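Beta-galactosidase (Geobacillus stearothermophilus, PDB 4OIF) probably hydrolyses terminal non-reducing beta-D-galactose residues from beta-D-galactosides, as a zinc-bound, homotrimeric enzyme of glycosyl hydrolase family 42. Local coordinates at residues A[53-58]-A[134-139]; A[413-418]-A[444-449]; A[470-475]-A[605-610]. All coordinates share one frame; numbering follows the deposited sequence.

Contact 1. Residues A[53-58]-A[134-139]; sequences FAWSAL and QHINRL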
loop_
_atom_site.group_PDB
_atom_site.type_symbol
_atom_site.label_atom_id
_atom_site.label_comp_id
_atom_site.label_asym_id
_atom_site.label_seq_id
_atom_site.Cartn_x
_atom_site.Cartn_y
_atom_site.Cartn_z
ATOM N N PHE A 53 -8.991 -25.370 20.555
ATOM C CA PHE A 53 -8.416 -25.850 19.315
ATOM C C PHE A 53 -7.958 -27.290 19.451
ATOM O O PHE A 53 -6.928 -27.680 18.897
ATOM C CB PHE A 53 -7.266 -24.941 18.888
ATOM C CG PHE A 53 -7.681 -23.510 18.721
ATOM C CD1 PHE A 53 -8.430 -23.119 17.619
ATOM C CD2 PHE A 53 -7.358 -22.565 19.674
ATOM C CE1 PHE A 53 -8.835 -21.804 17.456
ATOM C CE2 PHE A 53 -7.760 -21.245 19.520
ATOM C CZ PHE A 53 -8.507 -20.867 18.410
ATOM N N ALA A 54 -8.756 -28.092 20.152
ATOM C CA ALA A 54 -8.346 -29.444 20.525
ATOM C C ALA A 54 -8.936 -30.566 19.662
ATOM O O ALA A 54 -8.832 -31.743 20.028
ATOM C CB ALA A 54 -8.689 -29.685 21.971
ATOM N N TRP A 55 -9.517 -30.217 18.516
ATOM C CA TRP A 55 -10.154 -31.217 17.660
ATOM C C TRP A 55 -9.171 -32.314 17.247
ATOM O O TRP A 55 -9.447 -33.513 17.377
ATOM C CB TRP A 55 -10.760 -30.557 16.417
ATOM C CG TRP A 55 -11.827 -31.405 15.743
ATOM C CD1 TRP A 55 -11.950 -32.764 15.792
ATOM C CD2 TRP A 55 -12.918 -30.937 14.936
ATOM N NE1 TRP A 55 -13.040 -33.173 15.059
ATOM C CE2 TRP A 55 -13.656 -32.072 14.530
ATOM C CE3 TRP A 55 -13.341 -29.670 14.515
ATOM C CZ2 TRP A 55 -14.790 -31.979 13.727
ATOM C CZ3 TRP A 55 -14.472 -29.582 13.721
ATOM C CH2 TRP A 55 -15.185 -30.729 13.336
ATOM N N SER A 56 -8.015 -31.890 16.762
ATOM C CA SER A 56 -7.004 -32.820 16.309
ATOM C C SER A 56 -6.490 -33.681 17.469
ATOM O O SER A 56 -6.007 -34.786 17.250
ATOM C CB SER A 56 -5.865 -32.050 15.639
ATOM O OG SER A 56 -4.694 -32.826 15.554
ATOM N N ALA A 57 -6.605 -33.185 18.698
ATOM C CA ALA A 57 -6.196 -33.965 19.863
ATOM C C ALA A 57 -7.304 -34.907 20.303
ATOM O O ALA A 57 -7.043 -35.944 20.907
ATOM C CB ALA A 57 -5.802 -33.049 21.014
ATOM N N LEU A 58 -8.544 -34.519 20.019
ATOM C CA LEU A 58 -9.707 -35.308 20.388
ATOM C C LEU A 58 -10.002 -36.375 19.335
ATOM O O LEU A 58 -10.435 -37.480 19.654
ATOM C CB LEU A 58 -10.925 -34.402 20.566
ATOM C CG LEU A 58 -10.840 -33.474 21.772
ATOM C CD1 LEU A 58 -11.954 -32.444 21.737
ATOM C CD2 LEU A 58 -10.931 -34.324 23.022
ATOM N N GLN A 134 -21.376 -30.582 14.834
ATOM C CA GLN A 134 -22.465 -30.940 15.729
ATOM C C GLN A 134 -22.208 -32.281 16.410
ATOM O O GLN A 134 -22.504 -32.445 17.587
ATOM C CB GLN A 134 -23.801 -30.992 15.008
ATOM C CG GLN A 134 -24.957 -31.039 16.001
ATOM C CD GLN A 134 -26.298 -31.325 15.367
ATOM O OE1 GLN A 134 -26.719 -32.478 15.274
ATOM N NE2 GLN A 134 -26.991 -30.274 14.952
ATOM N N HIS A 135 -21.635 -33.235 15.684
ATOM C CA HIS A 135 -21.424 -34.565 16.247
ATOM C C HIS A 135 -20.361 -34.579 17.348
ATOM O O HIS A 135 -20.560 -35.164 18.426
ATOM C CB HIS A 135 -21.035 -35.555 15.158
ATOM C CG HIS A 135 -20.809 -36.941 15.675
ATOM N ND1 HIS A 135 -21.792 -37.664 16.317
ATOM C CD2 HIS A 135 -19.701 -37.722 15.683
ATOM C CE1 HIS A 135 -21.306 -38.836 16.681
ATOM N NE2 HIS A 135 -20.040 -38.898 16.305
ATOM N N ILE A 136 -19.219 -33.954 17.090
ATOM C CA ILE A 136 -18.230 -33.914 18.149
ATOM C C ILE A 136 -18.751 -33.083 19.347
ATOM O O ILE A 136 -18.471 -33.401 20.511
ATOM C CB ILE A 136 -16.886 -33.385 17.638
ATOM C CG1 ILE A 136 -15.801 -33.646 18.679
ATOM C CG2 ILE A 136 -16.966 -31.915 17.255
ATOM C CD1 ILE A 136 -14.419 -33.569 18.105
ATOM N N ASN A 137 -19.544 -32.050 19.084
ATOM C CA ASN A 137 -20.166 -31.340 20.187
ATOM C C ASN A 137 -21.011 -32.297 21.004
ATOM O O ASN A 137 -20.966 -32.294 22.241
ATOM C CB ASN A 137 -21.003 -30.180 19.681
ATOM C CG ASN A 137 -20.155 -29.070 19.126
ATOM O OD1 ASN A 137 -18.944 -29.219 18.988
ATOM N ND2 ASN A 137 -20.779 -27.956 18.790
ATOM N N ARG A 138 -21.740 -33.164 20.308
ATOM C CA ARG A 138 -22.550 -34.160 20.992
ATOM C C ARG A 138 -21.711 -35.125 21.840
ATOM O O ARG A 138 -22.076 -35.411 22.970
ATOM C CB ARG A 138 -23.387 -34.936 19.992
ATOM C CG ARG A 138 -24.261 -35.995 20.620
ATOM C CD ARG A 138 -25.202 -36.568 19.598
ATOM N NE ARG A 138 -26.110 -35.551 19.079
ATOM C CZ ARG A 138 -27.223 -35.173 19.700
ATOM N NH1 ARG A 138 -27.554 -35.729 20.861
ATOM N NH2 ARG A 138 -28.001 -34.240 19.164
ATOM N N LEU A 139 -20.595 -35.622 21.311
ATOM C CA LEU A 139 -19.751 -36.522 22.100
ATOM C C LEU A 139 -19.269 -35.798 23.350
ATOM O O LEU A 139 -19.254 -36.366 24.452
ATOM C CB LEU A 139 -18.553 -37.041 21.285
ATOM C CG LEU A 139 -18.892 -37.958 20.098
ATOM C CD1 LEU A 139 -17.644 -38.376 19.326
ATOM C CD2 LEU A 139 -19.670 -39.183 20.544
#
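Ile136 reaches Trp55 with its outermost methyl and contributes 85 of the 145 Å² buried here. Two residues earlier, Gln134 faces another way, its NE2 bonded to the carbonyl of Asn238 in helix 218-246. At Ile136 itself, CG1 stands anti to the backbone N (chi1 -167°) and the chain continues extended, which carries CD1 to full length away from the helix. CD1 settles over one face of the indole, 3.7 Å from the centroid of the five-membered ring and 29° off its normal, a CH-pi contact. The methyl sits over the pyrrole side: Trp55 NE1 is 3.4 Å from Ile136 CD1. The second branch follows more loosely, Ile136 CG2 lying 4.1 Å from Trp55 CZ2 near the rim of the ring. Leu58 adds a looser apolar contact, its CB 4.4 Å from Ile136 CD1. In the TIM-barrel domain, helix 127-144 comes in the chain between strands 83-87 and 150-154, which pair in parallel, and the contact joins this longer helix to the short helix 55-58 that follows strand 47-50. The indole N-H is bonded to Glu59 OE1, which probably restrains the ring's rotation, and Ser197 of the second subunit packs against Trp55. An alanine in place of Trp55 would remove the face on which CD1 rests and is likely to leave the methyl without its support and Glu59 OE1 without its indole donor. Further along, Asn137 ND2 bonds Glu239 OE2 of helix 218-246.

Contact 2. Residues A[413-418]-A[444-449]; sequences VAILYD and QHYRPF
Val413 lies over one face of the Phe449 ring, and this CH-pi contact is one of two apolar junctions between strand 413-416 and helix 444-449. Its CG1 is 4.2 Å from the centroid of the Phe449 ring, 22° off the ring normal and displaced toward the rim. The closest ring atom is CE1, 3.9 Å from Val413 CG1. CG1 is anti to the backbone N (chi1 -176°) and CG2 anti to the carbonyl carbon, and both reach CE1 from the same side of the ring.

The second junction is mainly aliphatic. Ile415 CD1 ends an extended side chain and lies 3.7 Å from both CA and CB of Tyr446, the side chains crossing at about a right angle. The same methyl approaches the tyrosine ring at its edge, near the ring plane, with Tyr446 CD1 4.1 Å away.

Polar bonds lie within the helix or lead outward. Arg447 NH2 donates to Gln444 OE1 over 3.3 Å, on a carbonyl lone pair and in the guanidinium plane. Arg447 also forms salt bridges to Asp600 and to Asp298, and Tyr446 OH bonds Asp308; Asp298 and Asp308 lie in helix 296-312 of the barrel domain.

The short segment axes run antiparallel, 167° apart and 9.9 Å at closest approach. The helix leads into strand 456-459, parallel to 413-416: a beta-alpha-beta crossover, consistent with the class I glutamine amidotransferase-like fold of the trimerisation domain. No hydrogen bond joins strand to helix, so the seam rests on apolar packing of methyls against one ring face and against the helix's aliphatic carbons, while the polar bonds of the helix go to partners other than this strand.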
loop_
_atom_site.group_PDB
_atom_site.type_symbol
_atom_site.label_atom_id
_atom_site.label_comp_id
_atom_site.label_asym_id
_atom_site.label_seq_id
_atom_site.Cartn_x
_atom_site.Cartn_y
_atom_site.Cartn_z
ATOM N N VAL A 413 -28.374 7.235 30.962
ATOM C CA VAL A 413 -27.875 7.753 29.700
ATOM C C VAL A 413 -27.560 6.610 28.758
ATOM O O VAL A 413 -26.897 5.633 29.127
ATOM C CB VAL A 413 -26.611 8.628 29.886
ATOM C CG1 VAL A 413 -26.187 9.230 28.565
ATOM C CG2 VAL A 413 -26.883 9.730 30.893
ATOM N N ALA A 414 -28.051 6.743 27.532
ATOM C CA ALA A 414 -27.829 5.743 26.516
ATOM C C ALA A 414 -27.196 6.376 25.283
ATOM O O ALA A 414 -27.553 7.486 24.906
ATOM C CB ALA A 414 -29.139 5.055 26.160
ATOM N N ILE A 415 -26.241 5.668 24.681
ATOM C CA ILE A 415 -25.723 6.003 23.358
ATOM C C ILE A 415 -26.144 4.915 22.349
ATOM O O ILE A 415 -25.852 3.741 22.527
ATOM C CB ILE A 415 -24.195 6.139 23.369
ATOM C CG1 ILE A 415 -23.769 7.274 24.297
ATOM C CG2 ILE A 415 -23.661 6.340 21.944
ATOM C CD1 ILE A 415 -22.261 7.513 24.332
ATOM N N LEU A 416 -26.846 5.305 21.299
ATOM C CA LEU A 416 -27.358 4.350 20.338
ATOM C C LEU A 416 -26.319 4.067 19.248
ATOM O O LEU A 416 -25.800 4.980 18.607
ATOM C CB LEU A 416 -28.669 4.864 19.736
ATOM C CG LEU A 416 -29.337 4.082 18.605
ATOM C CD1 LEU A 416 -29.711 2.701 19.044
ATOM C CD2 LEU A 416 -30.569 4.840 18.108
ATOM N N TYR A 417 -26.010 2.786 19.086
ATOM C CA TYR A 417 -25.098 2.295 18.073
ATOM C C TYR A 417 -25.838 1.290 17.186
ATOM O O TYR A 417 -26.693 0.551 17.670
ATOM C CB TYR A 417 -23.886 1.644 18.727
ATOM C CG TYR A 417 -22.972 0.929 17.761
ATOM C CD1 TYR A 417 -22.129 1.647 16.925
ATOM C CD2 TYR A 417 -22.936 -0.463 17.698
ATOM C CE1 TYR A 417 -21.273 1.007 16.047
ATOM C CE2 TYR A 417 -22.086 -1.116 16.814
ATOM C CZ TYR A 417 -21.252 -0.367 15.990
ATOM O OH TYR A 417 -20.395 -0.970 15.092
ATOM N N ASP A 418 -25.518 1.269 15.895
ATOM C CA ASP A 418 -26.161 0.340 14.968
ATOM C C ASP A 418 -25.137 -0.233 13.973
ATOM O O ASP A 418 -24.471 0.514 13.238
ATOM C CB ASP A 418 -27.310 1.040 14.237
ATOM C CG ASP A 418 -28.176 0.083 13.447
ATOM O OD1 ASP A 418 -29.025 -0.591 14.054
ATOM O OD2 ASP A 418 -28.027 0.015 12.214
ATOM N N GLN A 444 -16.535 10.006 21.156
ATOM C CA GLN A 444 -16.455 11.443 21.430
ATOM C C GLN A 444 -17.654 11.902 22.242
ATOM O O GLN A 444 -17.535 12.776 23.108
ATOM C CB GLN A 444 -16.378 12.269 20.143
ATOM C CG GLN A 444 -15.071 12.138 19.417
ATOM C CD GLN A 444 -13.948 11.813 20.371
ATOM O OE1 GLN A 444 -13.550 12.649 21.193
ATOM N NE2 GLN A 444 -13.435 10.582 20.286
ATOM N N HIS A 445 -18.817 11.323 21.970
ATOM C CA HIS A 445 -19.980 11.762 22.739
ATOM C C HIS A 445 -20.043 11.104 24.125
ATOM O O HIS A 445 -20.589 11.664 25.075
ATOM C CB HIS A 445 -21.240 11.529 21.919
ATOM C CG HIS A 445 -21.353 12.480 20.769
ATOM N ND1 HIS A 445 -22.228 13.545 20.766
ATOM C CD2 HIS A 445 -20.634 12.577 19.624
ATOM C CE1 HIS A 445 -22.075 14.230 19.647
ATOM N NE2 HIS A 445 -21.115 13.664 18.937
ATOM N N TYR A 446 -19.428 9.940 24.239
ATOM C CA TYR A 446 -19.261 9.262 25.511
ATOM C C TYR A 446 -18.333 10.039 26.445
ATOM O O TYR A 446 -18.541 10.064 27.662
ATOM C CB TYR A 446 -18.711 7.870 25.226
ATOM C CG TYR A 446 -18.444 6.932 26.381
ATOM C CD1 TYR A 446 -19.478 6.231 26.981
ATOM C CD2 TYR A 446 -17.141 6.658 26.789
ATOM C CE1 TYR A 446 -19.233 5.322 27.998
ATOM C CE2 TYR A 446 -16.878 5.743 27.802
ATOM C CZ TYR A 446 -17.933 5.073 28.405
ATOM O OH TYR A 446 -17.689 4.158 29.421
ATOM N N ARG A 447 -17.312 10.672 25.862
ATOM C CA ARG A 447 -16.222 11.274 26.631
ATOM C C ARG A 447 -16.650 12.122 27.854
ATOM O O ARG A 447 -16.150 11.893 28.948
ATOM C CB ARG A 447 -15.324 12.120 25.714
ATOM C CG ARG A 447 -14.215 12.845 26.479
ATOM C CD ARG A 447 -13.522 13.890 25.637
ATOM N NE ARG A 447 -12.897 13.286 24.469
ATOM C CZ ARG A 447 -11.736 12.638 24.508
ATOM N NH1 ARG A 447 -11.080 12.521 25.659
ATOM N NH2 ARG A 447 -11.227 12.108 23.403
ATOM N N PRO A 448 -17.568 13.092 27.682
ATOM C CA PRO A 448 -17.913 13.895 28.866
ATOM C C PRO A 448 -18.549 13.083 29.989
ATOM O O PRO A 448 -18.358 13.411 31.154
ATOM C CB PRO A 448 -18.914 14.926 28.317
ATOM C CG PRO A 448 -18.640 14.990 26.865
ATOM C CD PRO A 448 -18.262 13.583 26.479
ATOM N N PHE A 449 -19.280 12.029 29.651
ATOM C CA PHE A 449 -19.941 11.208 30.670
ATOM C C PHE A 449 -18.918 10.345 31.404
ATOM O O PHE A 449 -18.992 10.177 32.620
ATOM C CB PHE A 449 -21.052 10.373 30.025
ATOM C CG PHE A 449 -22.157 11.224 29.457
ATOM C CD1 PHE A 449 -23.252 11.570 30.235
ATOM C CD2 PHE A 449 -22.056 11.754 28.175
ATOM C CE1 PHE A 449 -24.248 12.394 29.738
ATOM C CE2 PHE A 449 -23.047 12.578 27.665
ATOM C CZ PHE A 449 -24.146 12.899 28.447
#

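Contact 3. Residues A[470-475]-A[605-610]; sequences LLIAPM and DFYQEL
Tyr607 OH, buried against Ile472, is hydrogen-bonded to His445 ND1 of helix 438-451, so the hydroxyl has a polar partner although its surroundings across the contact are methyls. Ile472 CG2 comes to 3.4 Å from Tyr607 OH. The longer branch of the same residue arrives obliquely to the ring, with Ile472 CD1 3.4 Å from Tyr607 CE1. Isoleucine and tyrosine point at each other from opposite directions; CG1 of Ile472 is anti to its carbonyl carbon (chi1 -62°), which places CG1 and CD1 beside the ring's CE1 side and CG2 at the hydroxyl.

Strand 470-473 is an inner strand of the parallel part of the sheet, between 413-416 and 496-500, and helix 600-613 packs on one face of it, as in an alpha/beta sandwich. The short segment axes run close to antiparallel, at 154°, and approach to 11.8 Å, a separation bridged by these side chains.

One turn further along the helix, Leu610 CD1 meets Leu470 CD1 at 3.9 Å, the two leucines crossing at about a right angle. Phe449 stacks edge-to-face with the Tyr607 ring, and Val498 of the next strand touches both Tyr607 and Leu610.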
loop_
_atom_site.group_PDB
_atom_site.type_symbol
_atom_site.label_atom_id
_atom_site.label_comp_id
_atom_site.label_asym_id
_atom_site.label_seq_id
_atom_site.Cartn_x
_atom_site.Cartn_y
_atom_site.Cartn_z
ATOM N N LEU A 470 -31.760 10.385 28.715
ATOM C CA LEU A 470 -30.980 10.996 27.669
ATOM C C LEU A 470 -30.526 9.915 26.717
ATOM O O LEU A 470 -29.850 8.968 27.129
ATOM C CB LEU A 470 -29.786 11.737 28.255
ATOM C CG LEU A 470 -28.796 12.328 27.252
ATOM C CD1 LEU A 470 -29.468 13.304 26.292
ATOM C CD2 LEU A 470 -27.642 12.995 27.975
ATOM N N LEU A 471 -30.946 10.045 25.460
ATOM C CA LEU A 471 -30.546 9.150 24.385
ATOM C C LEU A 471 -29.739 9.914 23.332
ATOM O O LEU A 471 -30.204 10.899 22.753
ATOM C CB LEU A 471 -31.765 8.488 23.743
ATOM C CG LEU A 471 -31.422 7.565 22.567
ATOM C CD1 LEU A 471 -30.446 6.487 23.006
ATOM C CD2 LEU A 471 -32.666 6.940 21.975
ATOM N N ILE A 472 -28.523 9.441 23.097
ATOM C CA ILE A 472 -27.590 10.063 22.175
ATOM C C ILE A 472 -27.386 9.164 20.952
ATOM O O ILE A 472 -26.828 8.081 21.057
ATOM C CB ILE A 472 -26.239 10.341 22.885
ATOM C CG1 ILE A 472 -26.458 11.310 24.050
ATOM C CG2 ILE A 472 -25.182 10.869 21.912
ATOM C CD1 ILE A 472 -25.271 11.435 24.987
ATOM N N ALA A 473 -27.854 9.614 19.794
ATOM C CA ALA A 473 -27.759 8.830 18.560
ATOM C C ALA A 473 -27.026 9.590 17.454
ATOM O O ALA A 473 -27.656 10.151 16.563
ATOM C CB ALA A 473 -29.148 8.436 18.084
ATOM N N PRO A 474 -25.691 9.612 17.506
ATOM C CA PRO A 474 -24.919 10.388 16.527
ATOM C C PRO A 474 -24.779 9.679 15.176
ATOM O O PRO A 474 -24.679 8.442 15.139
ATOM C CB PRO A 474 -23.546 10.532 17.194
ATOM C CG PRO A 474 -23.709 10.009 18.585
ATOM C CD PRO A 474 -24.839 9.045 18.556
ATOM N N MET A 475 -24.748 10.459 14.093
ATOM C CA MET A 475 -24.509 9.921 12.749
ATOM C C MET A 475 -25.332 8.667 12.459
ATOM O O MET A 475 -24.793 7.646 12.024
ATOM C CB MET A 475 -23.029 9.598 12.557
ATOM C CG MET A 475 -22.125 10.775 12.773
ATOM S SD MET A 475 -20.400 10.348 12.485
ATOM C CE MET A 475 -20.475 10.070 10.720
ATOM N N ASP A 605 -19.215 21.061 27.489
ATOM C CA ASP A 605 -20.126 22.127 27.917
ATOM C C ASP A 605 -21.618 21.802 27.627
ATOM O O ASP A 605 -22.509 21.945 28.500
ATOM C CB ASP A 605 -19.699 23.443 27.255
ATOM C CG ASP A 605 -18.275 23.895 27.683
ATOM O OD1 ASP A 605 -17.730 23.363 28.669
ATOM O OD2 ASP A 605 -17.694 24.794 27.043
ATOM N N PHE A 606 -21.868 21.334 26.410
ATOM C CA PHE A 606 -23.198 20.962 25.943
ATOM C C PHE A 606 -23.828 19.914 26.864
ATOM O O PHE A 606 -24.958 20.064 27.404
ATOM C CB PHE A 606 -23.100 20.434 24.496
ATOM C CG PHE A 606 -24.422 20.071 23.888
ATOM C CD1 PHE A 606 -25.188 21.028 23.240
ATOM C CD2 PHE A 606 -24.911 18.778 23.980
ATOM C CE1 PHE A 606 -26.429 20.692 22.690
ATOM C CE2 PHE A 606 -26.142 18.448 23.440
ATOM C CZ PHE A 606 -26.901 19.413 22.795
ATOM N N TYR A 607 -23.070 18.843 27.052
ATOM C CA TYR A 607 -23.563 17.739 27.848
ATOM C C TYR A 607 -23.542 18.075 29.333
ATOM O O TYR A 607 -24.273 17.471 30.104
ATOM C CB TYR A 607 -22.766 16.468 27.560
ATOM C CG TYR A 607 -23.171 15.825 26.253
ATOM C CD1 TYR A 607 -24.485 15.425 26.035
ATOM C CD2 TYR A 607 -22.252 15.628 25.237
ATOM C CE1 TYR A 607 -24.869 14.845 24.843
ATOM C CE2 TYR A 607 -22.629 15.050 24.036
ATOM C CZ TYR A 607 -23.933 14.656 23.850
ATOM O OH TYR A 607 -24.300 14.078 22.665
ATOM N N GLN A 608 -22.732 19.050 29.731
ATOM C CA GLN A 608 -22.740 19.483 31.118
ATOM C C GLN A 608 -24.086 20.087 31.398
ATOM O O GLN A 608 -24.729 19.783 32.423
ATOM C CB GLN A 608 -21.646 20.504 31.410
ATOM C CG GLN A 608 -21.479 20.776 32.893
ATOM C CD GLN A 608 -21.075 19.521 33.661
ATOM O OE1 GLN A 608 -20.346 18.667 33.143
ATOM N NE2 GLN A 608 -21.556 19.398 34.897
ATOM N N GLU A 609 -24.512 20.942 30.467
ATOM C CA GLU A 609 -25.841 21.531 30.574
ATOM C C GLU A 609 -26.914 20.467 30.600
ATOM O O GLU A 609 -27.861 20.564 31.384
ATOM C CB GLU A 609 -26.111 22.503 29.436
ATOM C CG GLU A 609 -25.385 23.811 29.598
ATOM C CD GLU A 609 -26.301 24.985 29.395
ATOM O OE1 GLU A 609 -27.502 24.748 29.144
ATOM O OE2 GLU A 609 -25.818 26.135 29.477
ATOM N N LEU A 610 -26.781 19.448 29.757
ATOM C CA LEU A 610 -27.792 18.382 29.827
ATOM C C LEU A 610 -27.763 17.610 31.167
ATOM O O LEU A 610 -28.796 17.129 31.628
ATOM C CB LEU A 610 -27.636 17.410 28.657
ATOM C CG LEU A 610 -28.277 17.940 27.371
ATOM C CD1 LEU A 610 -28.075 16.980 26.196
ATOM C CD2 LEU A 610 -29.767 18.222 27.586
#

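Overall arrangement
Contacts 2 and 3 join the same sheet of the trimerisation domain to neighbouring helices, their centres 8 Å apart. Strands 413-416 and 470-473 are adjacent in the sheet, joined by probable hydrogen bonds: Leu416 N lies 2.8 Å from Ile472 O, and Ala414 O lies 2.8 Å from Ile472 N. The two contacts also pack together through side chains, Phe449 CZ lying 3.5 Å from Leu470 CD2. Contact 1 stands apart in the catalytic barrel, on the opposite side of the chain's centre, with its centre 42 Å from that of contact 2 and 49 Å from that of contact 3. It alone approaches the substrate site: Trp55's side chain is about 10 Å from that of Arg119, a predicted substrate-binding residue.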